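Local coordinates for RegF protein (Neisseria gonorrhoeae, PDB 4HOJ) that binds glutathione as a glutathione S-transferase homolog of the stringent starvation protein A family and probably works as a dimer, at the interface of chains A and B. Sequence-based numbering; all coordinates share one arbitrary frame. Chains: chain A/B, RegF protein.

Contact 1: the interface of chains A and B. Residues chain A 60-64, 67; chain B 87, 90-91, 94.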
# COMPACT_ATOMS: atom_id res chain seq x y z
N LEU A 60 -11.95 -13.33 9.96
CA LEU A 60 -11.07 -12.37 9.29
C LEU A 60 -10.55 -11.32 10.25
O LEU A 60 -11.33 -10.66 10.95
CB LEU A 60 -11.83 -11.66 8.19
CG LEU A 60 -11.10 -10.53 7.47
CD1 LEU A 60 -9.92 -11.02 6.69
CD2 LEU A 60 -12.04 -9.77 6.57
N VAL A 61 -9.24 -11.12 10.28
CA VAL A 61 -8.63 -10.06 11.07
C VAL A 61 -7.78 -9.18 10.14
O VAL A 61 -6.85 -9.71 9.49
CB VAL A 61 -7.70 -10.64 12.12
CG1 VAL A 61 -7.08 -9.54 12.94
CG2 VAL A 61 -8.51 -11.57 13.04
N LEU A 62 -8.06 -7.89 10.05
CA LEU A 62 -7.28 -6.97 9.22
C LEU A 62 -6.73 -5.84 10.06
O LEU A 62 -7.42 -5.32 10.95
CB LEU A 62 -8.14 -6.35 8.13
CG LEU A 62 -8.70 -7.32 7.10
CD1 LEU A 62 -9.60 -6.51 6.16
CD2 LEU A 62 -7.56 -7.97 6.28
N HIS A 63 -5.53 -5.37 9.75
CA HIS A 63 -5.05 -4.07 10.22
C HIS A 63 -4.64 -3.30 8.96
O HIS A 63 -4.79 -3.80 7.84
CB HIS A 63 -3.90 -4.25 11.23
CG HIS A 63 -2.78 -5.15 10.75
ND1 HIS A 63 -1.65 -4.68 10.10
CD2 HIS A 63 -2.63 -6.49 10.87
CE1 HIS A 63 -0.87 -5.72 9.80
NE2 HIS A 63 -1.44 -6.83 10.25
N GLU A 64 -4.13 -2.09 9.20
CA GLU A 64 -3.79 -1.09 8.21
C GLU A 64 -5.05 -0.45 7.66
O GLU A 64 -5.84 -1.03 6.89
CB GLU A 64 -2.96 -1.70 7.07
CG GLU A 64 -2.36 -0.66 6.13
CD GLU A 64 -1.35 0.26 6.77
OE1 GLU A 64 -0.92 0.02 7.90
OE2 GLU A 64 -0.92 1.18 6.02
N ILE A 67 -6.33 -0.67 4.08
CA ILE A 67 -6.64 -2.06 3.67
C ILE A 67 -8.00 -2.45 4.29
O ILE A 67 -8.86 -3.04 3.63
CB ILE A 67 -5.52 -3.00 4.14
CG1 ILE A 67 -4.28 -2.70 3.31
CG2 ILE A 67 -5.92 -4.44 3.97
CD1 ILE A 67 -3.15 -3.58 3.63
N VAL B 87 -13.26 -11.39 1.29
CA VAL B 87 -12.47 -11.85 2.44
C VAL B 87 -11.06 -12.26 2.02
O VAL B 87 -10.06 -11.81 2.59
CB VAL B 87 -13.21 -12.99 3.20
CG1 VAL B 87 -12.29 -13.61 4.24
CG2 VAL B 87 -14.48 -12.46 3.84
N GLY B 90 -9.08 -9.25 0.89
CA GLY B 90 -8.55 -8.45 1.99
C GLY B 90 -7.38 -9.10 2.65
O GLY B 90 -6.35 -8.45 2.90
N ARG B 91 -7.49 -10.41 2.91
CA ARG B 91 -6.37 -11.13 3.48
C ARG B 91 -5.15 -11.00 2.55
O ARG B 91 -4.03 -10.81 3.02
CB ARG B 91 -6.68 -12.63 3.65
CG ARG B 91 -7.54 -12.90 4.83
CD ARG B 91 -7.55 -14.41 5.19
NE ARG B 91 -8.40 -14.65 6.35
CZ ARG B 91 -9.51 -15.38 6.30
NH1 ARG B 91 -9.85 -15.95 5.15
NH2 ARG B 91 -10.24 -15.56 7.39
N LEU B 94 -3.48 -7.63 2.65
CA LEU B 94 -2.68 -7.47 3.87
C LEU B 94 -1.39 -8.24 3.79
O LEU B 94 -0.36 -7.72 4.26
CB LEU B 94 -3.56 -7.87 5.09
CG LEU B 94 -2.87 -7.60 6.43
CD1 LEU B 94 -2.49 -6.10 6.62
CD2 LEU B 94 -3.79 -8.11 7.57
O HOH W 1 -7.66 -13.12 8.72

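Contact 2: the interface of chains A and B. Residues chain A 97-98, 101-102; chain B 48-49, 63.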
# COMPACT_ATOMS: atom_id res chain seq x y z
N TYR A 97 -1.34 5.91 -2.07
CA TYR A 97 0.01 5.50 -1.74
C TYR A 97 0.87 6.74 -1.51
O TYR A 97 1.63 6.80 -0.52
CB TYR A 97 0.57 4.64 -2.92
CG TYR A 97 2.04 4.30 -2.69
CD1 TYR A 97 2.42 3.22 -1.89
CD2 TYR A 97 3.03 5.04 -3.26
CE1 TYR A 97 3.78 2.93 -1.63
CE2 TYR A 97 4.39 4.74 -3.03
CZ TYR A 97 4.75 3.71 -2.18
OH TYR A 97 6.06 3.43 -1.90
N ARG A 98 0.79 7.73 -2.40
CA ARG A 98 1.60 8.92 -2.18
C ARG A 98 1.20 9.68 -0.92
O ARG A 98 2.08 10.23 -0.25
CB ARG A 98 1.54 9.82 -3.39
CG ARG A 98 2.31 9.14 -4.57
CD ARG A 98 2.70 10.06 -5.69
NE ARG A 98 3.43 11.21 -5.19
CZ ARG A 98 3.53 12.35 -5.84
NH1 ARG A 98 3.01 12.44 -7.08
NH2 ARG A 98 4.18 13.37 -5.27
N LYS A 101 2.91 7.93 1.95
CA LYS A 101 4.36 8.08 1.99
C LYS A 101 4.83 9.53 2.24
O LYS A 101 5.93 9.74 2.72
CB LYS A 101 4.95 7.58 0.66
CG LYS A 101 6.44 7.78 0.47
CD LYS A 101 6.96 6.93 -0.68
CE LYS A 101 8.42 7.22 -0.91
NZ LYS A 101 9.07 6.31 -1.89
N GLU A 102 3.99 10.50 1.88
CA GLU A 102 4.41 11.92 1.87
C GLU A 102 3.64 12.79 2.84
O GLU A 102 4.06 13.94 3.11
CB GLU A 102 4.25 12.50 0.46
CG GLU A 102 5.03 11.73 -0.58
CD GLU A 102 4.69 12.12 -2.00
OE1 GLU A 102 4.05 13.17 -2.20
OE2 GLU A 102 5.02 11.33 -2.91
N PRO B 48 7.84 10.77 -9.41
CA PRO B 48 8.66 11.69 -8.61
C PRO B 48 9.73 11.00 -7.78
O PRO B 48 10.71 11.65 -7.39
CB PRO B 48 7.64 12.38 -7.68
CG PRO B 48 6.58 11.41 -7.55
CD PRO B 48 6.44 10.74 -8.93
N TYR B 49 9.62 9.68 -7.61
CA TYR B 49 10.69 8.94 -6.94
C TYR B 49 11.81 8.50 -7.87
O TYR B 49 12.80 7.95 -7.39
CB TYR B 49 10.12 7.72 -6.21
CG TYR B 49 8.98 8.10 -5.31
CD1 TYR B 49 9.13 9.07 -4.33
CD2 TYR B 49 7.72 7.57 -5.49
CE1 TYR B 49 8.05 9.43 -3.53
CE2 TYR B 49 6.64 7.93 -4.68
CZ TYR B 49 6.83 8.85 -3.73
OH TYR B 49 5.71 9.20 -2.94
N HIS B 63 3.26 4.50 -11.12
CA HIS B 63 4.45 3.84 -10.58
C HIS B 63 3.97 3.04 -9.37
O HIS B 63 2.77 3.03 -9.05
CB HIS B 63 5.53 4.88 -10.25
CG HIS B 63 5.06 6.02 -9.38
ND1 HIS B 63 5.14 6.02 -8.00
CD2 HIS B 63 4.52 7.21 -9.72
CE1 HIS B 63 4.64 7.16 -7.54
NE2 HIS B 63 4.25 7.90 -8.56
O HOH W 2 2.58 10.10 -8.94

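Contact 3: the interface of chains A and B. Residues chain A 67, 70-71, 74; chain B 89-90, 93.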
# COMPACT_ATOMS: atom_id res chain seq x y z
N ILE A 67 -6.33 -0.67 4.08
CA ILE A 67 -6.64 -2.06 3.67
C ILE A 67 -8.00 -2.45 4.29
O ILE A 67 -8.86 -3.04 3.63
CB ILE A 67 -5.52 -3.00 4.14
CG1 ILE A 67 -4.28 -2.70 3.31
CG2 ILE A 67 -5.92 -4.44 3.97
CD1 ILE A 67 -3.15 -3.58 3.63
N GLU A 70 -10.58 -0.72 2.10
CA GLU A 70 -10.81 -1.48 0.85
C GLU A 70 -11.72 -2.64 1.07
O GLU A 70 -12.63 -2.88 0.28
CB GLU A 70 -9.51 -2.04 0.27
CG GLU A 70 -8.62 -0.98 -0.34
CD GLU A 70 -8.86 -0.72 -1.81
OE1 GLU A 70 -9.86 -1.23 -2.37
OE2 GLU A 70 -8.02 0.00 -2.40
N TYR A 71 -11.45 -3.39 2.13
CA TYR A 71 -12.30 -4.52 2.46
C TYR A 71 -13.73 -4.06 2.68
O TYR A 71 -14.65 -4.62 2.08
CB TYR A 71 -11.75 -5.28 3.69
CG TYR A 71 -12.70 -6.32 4.17
CD1 TYR A 71 -12.86 -7.52 3.49
CD2 TYR A 71 -13.43 -6.12 5.33
CE1 TYR A 71 -13.74 -8.49 3.94
CE2 TYR A 71 -14.34 -7.08 5.79
CZ TYR A 71 -14.49 -8.25 5.10
OH TYR A 71 -15.34 -9.21 5.56
N GLU A 74 -15.57 -3.33 -0.47
CA GLU A 74 -15.90 -4.49 -1.28
C GLU A 74 -16.96 -5.33 -0.59
O GLU A 74 -17.82 -5.94 -1.26
CB GLU A 74 -14.64 -5.31 -1.66
CG GLU A 74 -13.70 -4.54 -2.60
CD GLU A 74 -12.57 -5.38 -3.17
OE1 GLU A 74 -12.37 -6.51 -2.65
OE2 GLU A 74 -11.91 -4.90 -4.12
N ARG B 89 -9.60 -11.43 -0.71
CA ARG B 89 -8.92 -10.28 -1.29
C ARG B 89 -8.35 -9.43 -0.21
O ARG B 89 -7.25 -8.93 -0.35
CB ARG B 89 -9.87 -9.45 -2.14
CG ARG B 89 -10.25 -10.22 -3.42
CD ARG B 89 -11.58 -9.75 -4.01
NE ARG B 89 -11.49 -8.39 -4.49
CZ ARG B 89 -10.90 -8.01 -5.62
NH1 ARG B 89 -10.40 -8.94 -6.43
NH2 ARG B 89 -10.83 -6.72 -5.97
N GLY B 90 -9.08 -9.25 0.89
CA GLY B 90 -8.55 -8.45 1.99
C GLY B 90 -7.38 -9.10 2.65
O GLY B 90 -6.35 -8.45 2.90
N ARG B 93 -4.46 -8.64 0.26
CA ARG B 93 -3.89 -7.28 0.27
C ARG B 93 -3.07 -7.07 1.52
O ARG B 93 -2.05 -6.37 1.49
CB ARG B 93 -4.99 -6.25 0.19
CG ARG B 93 -5.54 -6.18 -1.17
CD ARG B 93 -6.44 -4.97 -1.13
NE ARG B 93 -7.29 -4.91 -2.28
CZ ARG B 93 -8.60 -5.14 -2.27
NH1 ARG B 93 -9.30 -5.44 -1.15
NH2 ARG B 93 -9.17 -5.09 -3.46

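Contact 1: the interface of chains A and B
B:Leu94, on helix 86-102 of chain B, pushes its side chain onto strand 60-63 of chain A and passes from A:Leu62 at its base to the A:His63 ring at its tip. Its CB lies 4.2 Å from CD2 of A:Leu62. CG, anti to the backbone N (chi1 -174°), lies near NE2 of A:His63, and that torsion carries both methyls onto the ring. CD1 sits over one face of the A:His63 imidazole, 3.8 Å from the ring centroid in a CH-pi contact and displaced toward the rim near CE1; it also packs 3.5 Å from the carbonyl O of A:His63. CD2 of B:Leu94 turns to the other side of the rim, 3.8 Å from A:His63 NE2. From helix 65-75, CD1 of A:Ile67 closes on the B:Leu94 CA at 3.9 Å. One turn earlier on helix 86-102, the carbonyl O of B:Gly90 lies 3.6 Å from CD2 of A:Leu62. At the far end A:Leu60 and B:Arg91 lie antiparallel, side by side, with A:Leu60 CD1 3.6 Å from B:Arg91 CG. A water in the plane of the B:Arg91 guanidinium joins its NE to the backbone N of A:Val61. The patch seats a helix of one subunit on the glutathione S-transferase N-terminal domain of the other, mainly through apolar packing.

Contact 2: the interface of chains A and B
NE2 of B:His63 is joined to NH1 of A:Arg98 by a water that lies 2.8 Å from B:His63 NE2, in the ring plane. Here helix 86-102 of chain A meets strand 60-63 of chain B and the B:Pro48-B:Tyr49 loop, just ahead of the glutathione-contacting residues from Asn50 on; the patch thus probably ties the subunit contact to the edge of the glutathione site. Within chain A, A:Arg98 NE bonds A:Glu102 OE2 at 2.8 Å (164° at H), and A:Arg98 NH2 reaches A:Glu102 OE1 at 3.1 Å. This side-on grip limits rotation of the guanidinium and presents a face to chain B, where B:Pro48 CG stands over its centre, 3.6 Å from A:Arg98 CZ. The arginine bends at chi3 (53°), turning NE and the guanidinium back toward A:Glu102; CD itself lies in plane at the edge of the B:His63 ring. B:Tyr49 has A:Lys101 over one ring face and its OH directed at A:Glu102, though the modelled OH-carboxylate separation is too short to be reliable. A:Lys101, extended beyond CG, places its NZ over the ring centre, 3.6 Å from the B:Tyr49 centroid, in a cation-pi contact. One carbon before NZ, CE of A:Lys101 packs 3.5 Å from CE1 of B:Tyr49.

Contact 3: the interface of chains A and B
A:Glu74 reaches from helix 65-75 to two arginines of helix 86-102 in the partner subunit, a salt-bridge cluster in what is probably the dimer interface usual for the glutathione S-transferase family. B:Arg89 takes the carboxylate side-on: B:Arg89 NE gives a hydrogen bond to A:Glu74 OE1 at 2.8 Å, and B:Arg89 NH2 gives one to A:Glu74 OE2 at 2.8 Å that is almost straight (173° at H). Both acceptors lie close to the guanidinium plane, although the nitrogens meet the syn sides of the oxygens from somewhat out of the carboxylate plane. B:Arg93 arrives tip to tip, its guanidinium turned 68° from the carboxylate. B:Arg93 NH2 bonds to A:Glu74 OE2 at 2.8 Å from above the carboxylate plane, on the face opposite NH2 of B:Arg89. OE2 is thus held between two donors, and the two positive groups would be expected to stabilise the carboxylate charge. The B:Arg89 chain bends at chi3 (66°) to turn its NE edge to the acid, whereas B:Arg93 stays extended from CG to NE. One turn back, A:Glu70 flanks this extended arginine: A:Glu70 CB is 3.7 Å from B:Arg93 NH1, and A:Glu70 OE1 sits 4.0 Å above the B:Arg93 guanidinium plane, over the centre. Nearer the base of the arginine, CD1 of A:Ile67 packs 3.7 Å from the carbonyl O of B:Arg93.

Contacts 1 and 3 adjoin, their C-alpha centres about 6 Å apart, and share A:Ile67 and B:Gly90: different sides of helix 86-102 of chain B meet strand 60-63 and helix 65-75 of chain A. The C-alpha centre of contact 2 lies about 22 Å from that of contact 1 and about 21 Å from that of contact 3, with helix 86-102 now supplied by chain A. Position 63 serves twice: by the two-fold symmetry, each His63 takes a leucine of the partner's helix 86-102 on its face and an arginine of the same helix at its edge. This reciprocity is consistent with a dimer.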